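Local coordinates for alpha-ketoglutarate-dependent 2,4-dichlorophenoxyacetate dioxygenase (Bradyrhizobium diazoefficiens, PDB 5BKE), which probably acts as a metal- and 2-oxoglutarate-dependent dioxygenase that degrades aryloxyalkanoate herbicides, here with manganese and N-oxalylglycine bound, at residues T201-R206 and D258-M263; A150-D155 and H205-L210; G18-K23 and H46-T51; A145-A150 and E236-P241. All blocks are in the same frame, centred on the assembly; numbering follows the deposited sequence.

Interaction 1: residues T201-R206 and D258-M263; sequences THPVHR and DNRQTM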
loop_
_atom_site.group_PDB
_atom_site.type_symbol
_atom_site.label_atom_id
_atom_site.label_comp_id
_atom_site.label_asym_id
_atom_site.label_seq_id
_atom_site.Cartn_x
_atom_site.Cartn_y
_atom_site.Cartn_z
ATOM N N THR C 201 22.349 -17.973 -13.854
ATOM C CA THR C 201 22.420 -16.665 -13.196
ATOM C C THR C 201 23.548 -15.838 -13.803
ATOM O O THR C 201 24.694 -16.281 -13.833
ATOM C CB THR C 201 22.575 -16.819 -11.659
ATOM O OG1 THR C 201 21.401 -17.444 -11.126
ATOM C CG2 THR C 201 22.752 -15.467 -10.969
ATOM N N HIS C 202 23.211 -14.640 -14.282
ATOM C CA HIS C 202 24.190 -13.753 -14.913
ATOM C C HIS C 202 25.231 -13.270 -13.895
ATOM O O HIS C 202 24.863 -12.886 -12.778
ATOM C CB HIS C 202 23.502 -12.564 -15.577
ATOM C CG HIS C 202 24.388 -11.820 -16.527
ATOM N ND1 HIS C 202 25.233 -10.811 -16.119
ATOM C CD2 HIS C 202 24.592 -11.969 -17.858
ATOM C CE1 HIS C 202 25.906 -10.355 -17.161
ATOM N NE2 HIS C 202 25.538 -11.042 -18.227
ATOM N N PRO C 203 26.530 -13.293 -14.270
ATOM C CA PRO C 203 27.582 -12.947 -13.299
ATOM C C PRO C 203 27.632 -11.479 -12.840
ATOM O O PRO C 203 28.193 -11.200 -11.781
ATOM C CB PRO C 203 28.875 -13.330 -14.031
ATOM C CG PRO C 203 28.515 -13.286 -15.479
ATOM C CD PRO C 203 27.106 -13.788 -15.537
ATOM N N VAL C 204 27.055 -10.562 -13.616
ATOM C CA VAL C 204 27.130 -9.134 -13.311
ATOM C C VAL C 204 25.902 -8.694 -12.511
ATOM O O VAL C 204 26.036 -8.260 -11.368
ATOM C CB VAL C 204 27.328 -8.256 -14.583
ATOM C CG1 VAL C 204 27.303 -6.770 -14.240
ATOM C CG2 VAL C 204 28.632 -8.608 -15.289
ATOM N N HIS C 205 24.713 -8.813 -13.107
ATOM C CA HIS C 205 23.492 -8.290 -12.481
ATOM C C HIS C 205 22.665 -9.356 -11.771
ATOM O O HIS C 205 21.667 -9.033 -11.113
ATOM C CB HIS C 205 22.643 -7.477 -13.472
ATOM C CG HIS C 205 22.413 -8.152 -14.791
ATOM N ND1 HIS C 205 21.875 -9.417 -14.901
ATOM C CD2 HIS C 205 22.643 -7.728 -16.057
ATOM C CE1 HIS C 205 21.769 -9.735 -16.178
ATOM N NE2 HIS C 205 22.239 -8.733 -16.900
ATOM N N ARG C 206 23.086 -10.615 -11.908
ATOM C CA ARG C 206 22.482 -11.763 -11.213
ATOM C C ARG C 206 21.025 -12.104 -11.582
ATOM O O ARG C 206 20.371 -12.896 -10.881
ATOM C CB ARG C 206 22.687 -11.662 -9.691
ATOM C CG ARG C 206 24.154 -11.758 -9.271
ATOM C CD ARG C 206 24.318 -11.915 -7.768
ATOM N NE ARG C 206 23.787 -13.195 -7.276
ATOM C CZ ARG C 206 24.463 -14.343 -7.229
ATOM N NH1 ARG C 206 25.722 -14.411 -7.647
ATOM N NH2 ARG C 206 23.870 -15.433 -6.766
ATOM N N ASP C 258 24.405 -11.367 -26.202
ATOM C CA ASP C 258 24.892 -12.138 -25.079
ATOM C C ASP C 258 24.200 -13.488 -25.074
ATOM O O ASP C 258 22.982 -13.588 -24.848
ATOM C CB ASP C 258 24.692 -11.394 -23.754
ATOM C CG ASP C 258 25.361 -12.097 -22.576
ATOM O OD1 ASP C 258 25.996 -13.167 -22.760
ATOM O OD2 ASP C 258 25.264 -11.564 -21.448
ATOM N N ASN C 259 24.989 -14.536 -25.331
ATOM C CA ASN C 259 24.465 -15.920 -25.373
ATOM C C ASN C 259 23.981 -16.397 -24.003
ATOM O O ASN C 259 23.138 -17.291 -23.918
ATOM C CB ASN C 259 25.522 -16.880 -25.948
ATOM C CG ASN C 259 25.710 -16.698 -27.451
ATOM O OD1 ASN C 259 24.818 -17.021 -28.259
ATOM N ND2 ASN C 259 26.860 -16.155 -27.833
ATOM N N ARG C 260 24.504 -15.767 -22.948
ATOM C CA ARG C 260 24.169 -16.103 -21.561
ATOM C C ARG C 260 22.754 -15.626 -21.134
ATOM O O ARG C 260 22.239 -16.081 -20.098
ATOM C CB ARG C 260 25.242 -15.558 -20.598
ATOM C CG ARG C 260 26.684 -15.881 -21.009
ATOM C CD ARG C 260 27.716 -15.153 -20.161
ATOM N NE ARG C 260 27.618 -13.703 -20.305
ATOM C CZ ARG C 260 28.365 -12.811 -19.660
ATOM N NH1 ARG C 260 29.314 -13.198 -18.810
ATOM N NH2 ARG C 260 28.169 -11.514 -19.880
ATOM N N GLN C 261 22.131 -14.771 -21.962
ATOM C CA GLN C 261 20.838 -14.135 -21.665
ATOM C C GLN C 261 19.778 -14.289 -22.755
ATOM O O GLN C 261 18.660 -13.778 -22.590
ATOM C CB GLN C 261 21.029 -12.632 -21.404
ATOM C CG GLN C 261 21.976 -12.304 -20.268
ATOM C CD GLN C 261 22.057 -10.827 -20.001
ATOM O OE1 GLN C 261 21.298 -10.306 -19.188
ATOM N NE2 GLN C 261 22.979 -10.133 -20.684
ATOM N N THR C 262 20.126 -14.959 -23.861
ATOM C CA THR C 262 19.289 -14.964 -25.065
ATOM C C THR C 262 19.234 -16.297 -25.804
ATOM O O THR C 262 20.072 -17.177 -25.601
ATOM C CB THR C 262 19.773 -13.939 -26.122
ATOM O OG1 THR C 262 21.098 -14.284 -26.558
ATOM C CG2 THR C 262 19.736 -12.494 -25.610
ATOM N N MET C 263 18.214 -16.425 -26.654
ATOM C CA MET C 263 18.239 -17.310 -27.808
ATOM C C MET C 263 18.117 -16.468 -29.065
ATOM O O MET C 263 17.699 -15.302 -29.012
ATOM C CB MET C 263 17.096 -18.317 -27.777
ATOM C CG MET C 263 17.319 -19.486 -26.840
ATOM S SD MET C 263 16.275 -20.882 -27.240
ATOM C CE MET C 263 14.629 -20.169 -27.057
#
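Asp258 OD2 is gripped from both segments: His202 NE2 donates to it across the contact at 3.3 Å, and Gln261 NE2 from its own segment at 2.8 Å. The His202 bond is long and somewhat bent (137°), but it lies in the ring plane and meets OD2 nearly along its C-O axis, with ring and carboxylate almost perpendicular. Asp258 OD1 takes the NE of Arg260 on its syn lone pair at 3.0 Å, the core of a salt bridge, and also the backbone N of Arg260 from above the carboxylate plane, closing an Asx turn. The guanidinium thus held lays one face against His202 NE2 and the CD of Pro203. Within 201-206, the imidazole of His202 is held by Val204 N, which donates to ND1, and the ring of His205 stacks over it. His205 points its NE2 at Gln261 OE1 tip to tip, a weak bond (2.9 Å, 122°), its stronger partner being the backbone O of Asp38. An alanine in place of Asp258 would probably cost Arg260 its close counter-charge and take from His202 NE2 and Gln261 NE2 their shared acceptor. The Asp258 side chain is about 9 Å from that of His264, a manganese ligand. The Asx turn shapes the bend between strands 254-258 and 262-266, and the His-carboxylate bond joins the loop after strand 194-201 to this part of the cupin-type TauD/TfdA fold.

Interaction 2: residues A150-D155 and H205-L210; sequences AYDALD and HRRKSL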
loop_
_atom_site.group_PDB
_atom_site.type_symbol
_atom_site.label_atom_id
_atom_site.label_comp_id
_atom_site.label_asym_id
_atom_site.label_seq_id
_atom_site.Cartn_x
_atom_site.Cartn_y
_atom_site.Cartn_z
ATOM N N ALA C 150 11.527 -13.919 -20.179
ATOM C CA ALA C 150 10.845 -15.212 -20.267
ATOM C C ALA C 150 10.832 -15.926 -18.916
ATOM O O ALA C 150 9.768 -16.353 -18.473
ATOM C CB ALA C 150 11.467 -16.097 -21.339
ATOM N N TYR C 151 11.996 -16.026 -18.259
ATOM C CA TYR C 151 12.069 -16.613 -16.909
ATOM C C TYR C 151 11.123 -15.918 -15.898
ATOM O O TYR C 151 10.377 -16.591 -15.190
ATOM C CB TYR C 151 13.503 -16.652 -16.352
ATOM C CG TYR C 151 13.552 -17.264 -14.968
ATOM C CD1 TYR C 151 13.668 -18.650 -14.801
ATOM C CD2 TYR C 151 13.436 -16.460 -13.818
ATOM C CE1 TYR C 151 13.685 -19.218 -13.531
ATOM C CE2 TYR C 151 13.446 -17.019 -12.542
ATOM C CZ TYR C 151 13.572 -18.395 -12.407
ATOM O OH TYR C 151 13.591 -18.954 -11.156
ATOM N N ASP C 152 11.166 -14.590 -15.851
ATOM C CA ASP C 152 10.408 -13.815 -14.869
ATOM C C ASP C 152 8.899 -14.037 -14.933
ATOM O O ASP C 152 8.230 -14.010 -13.901
ATOM C CB ASP C 152 10.722 -12.328 -14.999
ATOM C CG ASP C 152 12.135 -11.988 -14.570
ATOM O OD1 ASP C 152 12.751 -12.744 -13.773
ATOM O OD2 ASP C 152 12.629 -10.943 -15.036
ATOM N N ALA C 153 8.403 -14.270 -16.150
ATOM C CA ALA C 153 6.985 -14.422 -16.459
ATOM C C ALA C 153 6.419 -15.785 -16.080
ATOM O O ALA C 153 5.211 -15.993 -16.164
ATOM C CB ALA C 153 6.742 -14.145 -17.938
ATOM N N LEU C 154 7.282 -16.718 -15.691
ATOM C CA LEU C 154 6.835 -18.047 -15.269
ATOM C C LEU C 154 6.192 -17.961 -13.881
ATOM O O LEU C 154 6.487 -17.037 -13.116
ATOM C CB LEU C 154 8.002 -19.049 -15.267
ATOM C CG LEU C 154 8.715 -19.463 -16.564
ATOM C CD1 LEU C 154 9.982 -20.245 -16.235
ATOM C CD2 LEU C 154 7.821 -20.282 -17.496
ATOM N N ASP C 155 5.308 -18.906 -13.566
ATOM C CA ASP C 155 4.711 -18.973 -12.226
ATOM C C ASP C 155 5.642 -19.685 -11.243
ATOM O O ASP C 155 6.593 -20.359 -11.662
ATOM C CB ASP C 155 3.322 -19.629 -12.261
ATOM C CG ASP C 155 3.347 -21.041 -12.818
ATOM O OD1 ASP C 155 3.958 -21.943 -12.198
ATOM O OD2 ASP C 155 2.732 -21.251 -13.881
ATOM N N HIS C 205 24.713 -8.813 -13.107
ATOM C CA HIS C 205 23.492 -8.290 -12.481
ATOM C C HIS C 205 22.665 -9.356 -11.771
ATOM O O HIS C 205 21.667 -9.033 -11.113
ATOM C CB HIS C 205 22.643 -7.477 -13.472
ATOM C CG HIS C 205 22.413 -8.152 -14.791
ATOM N ND1 HIS C 205 21.875 -9.417 -14.901
ATOM C CD2 HIS C 205 22.643 -7.728 -16.057
ATOM C CE1 HIS C 205 21.769 -9.735 -16.178
ATOM N NE2 HIS C 205 22.239 -8.733 -16.900
ATOM N N ARG C 206 23.086 -10.615 -11.908
ATOM C CA ARG C 206 22.482 -11.763 -11.213
ATOM C C ARG C 206 21.025 -12.104 -11.582
ATOM O O ARG C 206 20.371 -12.896 -10.881
ATOM C CB ARG C 206 22.687 -11.662 -9.691
ATOM C CG ARG C 206 24.154 -11.758 -9.271
ATOM C CD ARG C 206 24.318 -11.915 -7.768
ATOM N NE ARG C 206 23.787 -13.195 -7.276
ATOM C CZ ARG C 206 24.463 -14.343 -7.229
ATOM N NH1 ARG C 206 25.722 -14.411 -7.647
ATOM N NH2 ARG C 206 23.870 -15.433 -6.766
ATOM N N ARG C 207 20.535 -11.533 -12.688
ATOM C CA ARG C 207 19.237 -11.928 -13.254
ATOM C C ARG C 207 19.279 -13.413 -13.598
ATOM O O ARG C 207 20.277 -13.901 -14.141
ATOM C CB ARG C 207 18.898 -11.126 -14.514
ATOM C CG ARG C 207 18.625 -9.636 -14.306
ATOM C CD ARG C 207 17.221 -9.343 -13.794
ATOM N NE ARG C 207 16.144 -9.756 -14.701
ATOM C CZ ARG C 207 15.729 -9.074 -15.767
ATOM N NH1 ARG C 207 16.304 -7.926 -16.105
ATOM N NH2 ARG C 207 14.732 -9.544 -16.504
ATOM N N LYS C 208 18.213 -14.122 -13.233
ATOM C CA LYS C 208 18.011 -15.507 -13.622
ATOM C C LYS C 208 17.421 -15.564 -15.030
ATOM O O LYS C 208 16.681 -14.670 -15.440
ATOM C CB LYS C 208 17.076 -16.211 -12.642
ATOM C CG LYS C 208 17.695 -16.564 -11.307
ATOM C CD LYS C 208 16.799 -17.539 -10.563
ATOM C CE LYS C 208 17.572 -18.247 -9.467
ATOM N NZ LYS C 208 16.668 -18.993 -8.551
ATOM N N SER C 209 17.756 -16.616 -15.771
ATOM C CA SER C 209 17.261 -16.779 -17.137
ATOM C C SER C 209 17.184 -18.242 -17.538
ATOM O O SER C 209 17.922 -19.099 -17.018
ATOM C CB SER C 209 18.103 -15.975 -18.139
ATOM O OG SER C 209 19.455 -16.398 -18.117
ATOM N N LEU C 210 16.260 -18.514 -18.453
ATOM C CA LEU C 210 16.073 -19.837 -19.028
ATOM C C LEU C 210 17.196 -20.117 -20.020
ATOM O O LEU C 210 17.403 -19.360 -20.962
ATOM C CB LEU C 210 14.704 -19.923 -19.718
ATOM C CG LEU C 210 13.448 -19.915 -18.829
ATOM C CD1 LEU C 210 12.166 -19.700 -19.640
ATOM C CD2 LEU C 210 13.355 -21.212 -18.039
HETATM O O HOH W 1 15.406 -12.473 -14.594
#
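Leu210 packs against the backbone and side chain of Tyr151, its CG 4.1 Å from Tyr151 CB, in a helix-on-strand contact that sets helix 147-152 and the residues after it against strand 208-210, an outer strand of a four-stranded antiparallel sheet. The two methyls of Leu210 divide the work. CD1 reaches Ala150 CB, while CD2 meets Leu154 CD1 tip to tip at 3.9 Å and lies at the edge of the Tyr151 ring; Ile162 of helix 156-162 also packs on Leu210. With CG anti to its backbone N (chi1 -180°), Tyr151 projects toward the strand, its ring crossing the side chain of Lys208, whose CB sits over one face in a CH-pi contact, 4.0 Å from the ring centroid and 23° off the normal. The extended lysine chain then runs on past the phenol, CD lying 3.6 Å from Tyr151 OH, and ends in a salt bridge from NZ to Glu163. An alanine in place of Tyr151 would probably open a gap beside Leu210 and leave the Lys208 chain without the ring face it lies on. At the polar edge Arg207, its chain bent at chi2 and chi3, turns back to Asp152, and NH2 forms a salt bridge with OD2 at 2.9 Å. Carboxylate and guanidinium planes are 21° apart. Water 1 completes the link: it accepts from Arg207 NE at 2.8 Å and donates to Asp152 OD1 and, at 2.7 Å, to Lys208 O.

Interaction 3: residues G18-K23 and H46-T51; sequences GLDLRK and HDQDIT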
loop_
_atom_site.group_PDB
_atom_site.type_symbol
_atom_site.label_atom_id
_atom_site.label_comp_id
_atom_site.label_asym_id
_atom_site.label_seq_id
_atom_site.Cartn_x
_atom_site.Cartn_y
_atom_site.Cartn_z
ATOM N N GLY C 18 27.302 6.541 -32.714
ATOM C CA GLY C 18 28.438 7.372 -32.320
ATOM C C GLY C 18 29.762 6.625 -32.225
ATOM O O GLY C 18 30.776 7.231 -31.909
ATOM N N LEU C 19 29.754 5.317 -32.493
ATOM C CA LEU C 19 30.992 4.519 -32.477
ATOM C C LEU C 19 31.367 4.019 -33.859
ATOM O O LEU C 19 30.519 3.554 -34.615
ATOM C CB LEU C 19 30.886 3.326 -31.520
ATOM C CG LEU C 19 30.693 3.532 -30.017
ATOM C CD1 LEU C 19 30.631 2.168 -29.352
ATOM C CD2 LEU C 19 31.784 4.374 -29.369
ATOM N N ASP C 20 32.646 4.123 -34.181
ATOM C CA ASP C 20 33.155 3.644 -35.452
ATOM C C ASP C 20 33.970 2.378 -35.170
ATOM O O ASP C 20 35.066 2.445 -34.605
ATOM C CB ASP C 20 33.978 4.760 -36.121
ATOM C CG ASP C 20 34.783 4.290 -37.324
ATOM O OD1 ASP C 20 34.419 3.289 -37.996
ATOM O OD2 ASP C 20 35.791 4.966 -37.604
ATOM N N LEU C 21 33.412 1.232 -35.564
ATOM C CA LEU C 21 33.991 -0.080 -35.255
ATOM C C LEU C 21 35.167 -0.487 -36.151
ATOM O O LEU C 21 35.765 -1.549 -35.944
ATOM C CB LEU C 21 32.901 -1.162 -35.227
ATOM C CG LEU C 21 31.711 -0.979 -34.258
ATOM C CD1 LEU C 21 30.780 -2.181 -34.326
ATOM C CD2 LEU C 21 32.136 -0.714 -32.812
ATOM N N ARG C 22 35.490 0.354 -37.139
ATOM C CA ARG C 22 36.724 0.236 -37.935
ATOM C C ARG C 22 37.957 0.602 -37.116
ATOM O O ARG C 22 39.078 0.187 -37.445
ATOM C CB ARG C 22 36.670 1.158 -39.154
ATOM C CG ARG C 22 35.882 0.616 -40.330
ATOM C CD ARG C 22 34.813 1.583 -40.809
ATOM N NE ARG C 22 35.293 2.949 -41.041
ATOM C CZ ARG C 22 35.649 3.449 -42.223
ATOM N NH1 ARG C 22 35.606 2.704 -43.329
ATOM N NH2 ARG C 22 36.056 4.710 -42.298
ATOM N N LYS C 23 37.732 1.391 -36.062
ATOM C CA LYS C 23 38.790 1.956 -35.235
ATOM C C LYS C 23 38.783 1.373 -33.810
ATOM O O LYS C 23 37.714 0.982 -33.315
ATOM C CB LYS C 23 38.632 3.486 -35.168
ATOM C CG LYS C 23 38.889 4.219 -36.471
ATOM C CD LYS C 23 40.367 4.178 -36.859
ATOM C CE LYS C 23 40.568 4.548 -38.320
ATOM N NZ LYS C 23 40.179 5.960 -38.577
ATOM N N HIS C 46 24.469 0.229 -36.776
ATOM C CA HIS C 46 24.258 0.412 -38.217
ATOM C C HIS C 46 25.527 0.955 -38.893
ATOM O O HIS C 46 26.363 1.578 -38.238
ATOM C CB HIS C 46 23.042 1.327 -38.489
ATOM C CG HIS C 46 21.742 0.770 -37.992
ATOM N ND1 HIS C 46 21.192 -0.393 -38.485
ATOM C CD2 HIS C 46 20.883 1.216 -37.045
ATOM C CE1 HIS C 46 20.049 -0.639 -37.866
ATOM N NE2 HIS C 46 19.837 0.325 -36.990
ATOM N N ASP C 47 25.656 0.709 -40.200
ATOM C CA ASP C 47 26.741 1.277 -41.026
ATOM C C ASP C 47 28.127 1.016 -40.431
ATOM O O ASP C 47 28.880 1.943 -40.121
ATOM C CB ASP C 47 26.521 2.786 -41.273
ATOM C CG ASP C 47 25.118 3.102 -41.766
ATOM O OD1 ASP C 47 24.790 2.723 -42.914
ATOM O OD2 ASP C 47 24.340 3.727 -40.998
ATOM N N GLN C 48 28.441 -0.261 -40.241
ATOM C CA GLN C 48 29.756 -0.649 -39.746
ATOM C C GLN C 48 30.463 -1.475 -40.811
ATOM O O GLN C 48 30.474 -2.707 -40.757
ATOM C CB GLN C 48 29.652 -1.375 -38.399
ATOM C CG GLN C 48 29.009 -0.561 -37.279
ATOM C CD GLN C 48 29.760 0.709 -36.901
ATOM O OE1 GLN C 48 30.975 0.812 -37.063
ATOM N NE2 GLN C 48 29.025 1.691 -36.381
ATOM N N ASP C 49 31.012 -0.762 -41.796
ATOM C CA ASP C 49 31.699 -1.343 -42.948
ATOM C C ASP C 49 33.094 -1.771 -42.505
ATOM O O ASP C 49 34.077 -1.030 -42.650
ATOM C CB ASP C 49 31.761 -0.319 -44.093
ATOM C CG ASP C 49 32.338 -0.888 -45.391
ATOM O OD1 ASP C 49 32.664 -2.093 -45.476
ATOM O OD2 ASP C 49 32.459 -0.096 -46.350
ATOM N N ILE C 50 33.162 -2.975 -41.958
ATOM C CA ILE C 50 34.367 -3.442 -41.268
ATOM C C ILE C 50 35.002 -4.642 -41.989
ATOM O O ILE C 50 34.314 -5.376 -42.706
ATOM C CB ILE C 50 34.060 -3.776 -39.784
ATOM C CG1 ILE C 50 32.884 -4.777 -39.689
ATOM C CG2 ILE C 50 33.818 -2.485 -38.991
ATOM C CD1 ILE C 50 32.541 -5.238 -38.291
ATOM N N THR C 51 36.311 -4.805 -41.814
ATOM C CA THR C 51 37.030 -6.014 -42.246
ATOM C C THR C 51 36.884 -7.108 -41.178
ATOM O O THR C 51 36.497 -6.827 -40.046
ATOM C CB THR C 51 38.531 -5.740 -42.473
ATOM O OG1 THR C 51 39.131 -5.340 -41.237
ATOM C CG2 THR C 51 38.756 -4.645 -43.525
HETATM O O HOH W 2 32.003 2.553 -39.171
#
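The carboxamide of Gln48 is the flat group that bridges the two loops, while the guanidinium of Arg22 has Asp49 O only near its edge. The amide makes two bonds with the backbone of 18-23: NE2 donates to Leu19 O at 3.0 Å, with a C=O...N angle of 162°, and OE1 accepts from Leu21 N at 2.9 Å in a fairly straight bond (164°), the donor tilted out of the carbonyl plane. A bend in the Gln48 chain at chi2 (-62°) turns the amide back to face this backbone, where it pairs with Leu19 O and Leu21 N much as the backbone of a neighbouring strand might. Leu21 crosses the Gln48 chain at about a right angle, its CD1 3.8 Å from Gln48 CG. The aliphatic part of Arg22 makes a closer approach than its guanidinium, with CD 3.3 Å from Asp49 O. At another part of the guanidinium edge is the carboxylate of Asp20, where NE forms a salt bridge with OD1 whose hydrogen bond is weak. The same OD1 accepts from Arg22 N, an Asx turn set within the type I turn Asp20-Lys23. Water 2 lies 2.8 Å from Asp20 OD1 and 2.9 Å from Gln48 OE1. Ile50 CG2 packs on the carbonyl group of Leu21 and lies 4.1 Å from Leu21 CB. The contact joins the loop leading from strand 14-17 to helix 27-40 with the one between strand 42-45 and helix 52-59; Leu21 packs on Phe45 and Phe58, Leu19 on Val33 and Phe45, and Ile50 on Gln55.

Interaction 4: residues A145-A150 and E236-P241; sequences ADMRAA and EHATQP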
loop_
_atom_site.group_PDB
_atom_site.type_symbol
_atom_site.label_atom_id
_atom_site.label_comp_id
_atom_site.label_asym_id
_atom_site.label_seq_id
_atom_site.Cartn_x
_atom_site.Cartn_y
_atom_site.Cartn_z
ATOM N N ALA C 145 15.362 -13.584 -28.576
ATOM C CA ALA C 145 14.430 -13.752 -27.473
ATOM C C ALA C 145 15.134 -13.516 -26.137
ATOM O O ALA C 145 16.265 -13.981 -25.927
ATOM C CB ALA C 145 13.796 -15.127 -27.525
ATOM N N ASP C 146 14.464 -12.770 -25.258
ATOM C CA ASP C 146 15.004 -12.378 -23.963
ATOM C C ASP C 146 14.667 -13.449 -22.940
ATOM O O ASP C 146 13.524 -13.538 -22.480
ATOM C CB ASP C 146 14.450 -11.008 -23.536
ATOM C CG ASP C 146 15.053 -10.492 -22.227
ATOM O OD1 ASP C 146 15.529 -11.298 -21.388
ATOM O OD2 ASP C 146 15.036 -9.255 -22.030
ATOM N N MET C 147 15.677 -14.237 -22.571
ATOM C CA MET C 147 15.514 -15.364 -21.638
ATOM C C MET C 147 15.265 -14.983 -20.172
ATOM O O MET C 147 14.747 -15.807 -19.401
ATOM C CB MET C 147 16.705 -16.327 -21.749
ATOM C CG MET C 147 16.806 -17.073 -23.081
ATOM S SD MET C 147 15.378 -18.117 -23.461
ATOM C CE MET C 147 14.603 -17.136 -24.740
ATOM N N ARG C 148 15.626 -13.755 -19.797
ATOM C CA ARG C 148 15.399 -13.236 -18.435
ATOM C C ARG C 148 13.933 -12.825 -18.267
ATOM O O ARG C 148 13.275 -13.244 -17.318
ATOM C CB ARG C 148 16.302 -12.043 -18.124
ATOM C CG ARG C 148 17.759 -12.192 -18.530
ATOM C CD ARG C 148 18.401 -10.821 -18.600
ATOM N NE ARG C 148 17.768 -9.957 -19.600
ATOM C CZ ARG C 148 18.219 -8.757 -19.963
ATOM N NH1 ARG C 148 19.336 -8.252 -19.423
ATOM N NH2 ARG C 148 17.539 -8.056 -20.874
ATOM N N ALA C 149 13.434 -12.021 -19.203
ATOM C CA ALA C 149 12.005 -11.694 -19.294
ATOM C C ALA C 149 11.144 -12.956 -19.334
ATOM O O ALA C 149 10.172 -13.062 -18.582
ATOM C CB ALA C 149 11.737 -10.825 -20.510
ATOM N N ALA C 150 11.527 -13.919 -20.179
ATOM C CA ALA C 150 10.845 -15.212 -20.267
ATOM C C ALA C 150 10.832 -15.926 -18.916
ATOM O O ALA C 150 9.768 -16.353 -18.473
ATOM C CB ALA C 150 11.467 -16.097 -21.339
ATOM N N GLU C 236 8.174 -22.592 -26.188
ATOM C CA GLU C 236 6.987 -21.901 -26.684
ATOM C C GLU C 236 6.705 -20.634 -25.859
ATOM O O GLU C 236 6.401 -19.585 -26.425
ATOM C CB GLU C 236 5.778 -22.832 -26.677
ATOM C CG GLU C 236 4.558 -22.305 -27.438
ATOM C CD GLU C 236 3.297 -23.110 -27.155
ATOM O OE1 GLU C 236 3.400 -24.334 -26.895
ATOM O OE2 GLU C 236 2.194 -22.522 -27.197
ATOM N N HIS C 237 6.831 -20.753 -24.534
ATOM C CA HIS C 237 6.646 -19.636 -23.602
ATOM C C HIS C 237 7.640 -18.502 -23.867
ATOM O O HIS C 237 7.260 -17.328 -23.906
ATOM C CB HIS C 237 6.764 -20.119 -22.151
ATOM C CG HIS C 237 6.897 -19.005 -21.160
ATOM N ND1 HIS C 237 5.819 -18.265 -20.725
ATOM C CD2 HIS C 237 7.987 -18.476 -20.555
ATOM C CE1 HIS C 237 6.236 -17.336 -19.883
ATOM N NE2 HIS C 237 7.548 -17.439 -19.764
ATOM N N ALA C 238 8.901 -18.872 -24.063
ATOM C CA ALA C 238 10.011 -17.928 -24.164
ATOM C C ALA C 238 10.130 -17.240 -25.509
ATOM O O ALA C 238 10.835 -16.240 -25.620
ATOM C CB ALA C 238 11.318 -18.635 -23.830
ATOM N N THR C 239 9.465 -17.786 -26.525
ATOM C CA THR C 239 9.558 -17.262 -27.902
ATOM C C THR C 239 8.260 -16.602 -28.403
ATOM O O THR C 239 8.119 -16.307 -29.602
ATOM C CB THR C 239 10.043 -18.335 -28.903
ATOM O OG1 THR C 239 9.130 -19.441 -28.919
ATOM C CG2 THR C 239 11.436 -18.824 -28.514
ATOM N N GLN C 240 7.328 -16.365 -27.475
ATOM C CA GLN C 240 6.153 -15.522 -27.721
ATOM C C GLN C 240 6.604 -14.128 -28.186
ATOM O O GLN C 240 7.656 -13.648 -27.743
ATOM C CB GLN C 240 5.315 -15.379 -26.445
ATOM C CG GLN C 240 4.644 -16.656 -25.967
ATOM C CD GLN C 240 3.862 -16.449 -24.685
ATOM O OE1 GLN C 240 2.664 -16.191 -24.727
ATOM N NE2 GLN C 240 4.535 -16.543 -23.544
ATOM N N PRO C 241 5.819 -13.477 -29.075
ATOM C CA PRO C 241 6.171 -12.157 -29.638
ATOM C C PRO C 241 6.587 -11.087 -28.617
ATOM O O PRO C 241 7.443 -10.261 -28.924
ATOM C CB PRO C 241 4.887 -11.731 -30.360
ATOM C CG PRO C 241 4.261 -13.022 -30.755
ATOM C CD PRO C 241 4.534 -13.965 -29.620
#
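Ala238 meets Ala150 methyl to methyl, the two CB atoms 3.6 Å apart, where the last turn of helix 224-238 packs on helix 147-152. Such small side chains let the backbones come close, with CA atoms of this pair 4.8 Å apart. Met147 adds its terminal methyl: bent at chi2 and chi3, the chain curls until CE lies 3.7 Å from Ala238 CB. On the strand side, Ala145 CB sits against the carbonyl of Ala238, 3.7 Å from its O. The polar bond of the contact is made by His237, whose CG is anti to the backbone N (chi1 167°), which carries the ring over to the neighbouring helix. There NE2 donates to Ala150 O at 2.8 Å, with the acceptor in the ring plane and a fairly straight angle of 153°. Behind this first shell, the strand-to-helix junction is fixed by Asp146, the N-cap of helix 147-152. Its OD1 accepts from the backbone N of both Arg148 and Ala149, while the guanidinium of Arg148 grips the carboxylate side-on, NE to OD1 and NH2 to OD2. Backbone bonds to Met263 and Phe243 hold Ala145 and Asp146 in the three-stranded sheet that also carries the metal ligand His264. In the other segment, Thr239 OG1 bonds back to Asn235 O of the helix it follows, and the exit from that helix is pinned by Gln240, whose NE2 meets His237 O in its carbonyl plane, on a lone pair, at 2.9 Å.

How the interactions relate
Interactions 1, 2 and 4 form one connected region, while interaction 3 lies apart, its centre about 25 Å or more from theirs. Interaction 4 is the buried one, built on small apolar groups with a single crossing hydrogen bond; it shares helix 147-152 and Ala150 with interaction 2, whose apolar middle gives way to a salt bridge and a water at its edge. Interaction 1, partly buried, is dominated by charged and polar side chains; it continues along the chain into interaction 2 and joins interaction 4 through neighbouring strands 142-146 and 262-266. Interaction 3, also partly buried, links two loops chiefly through a side-chain amide bound to backbone.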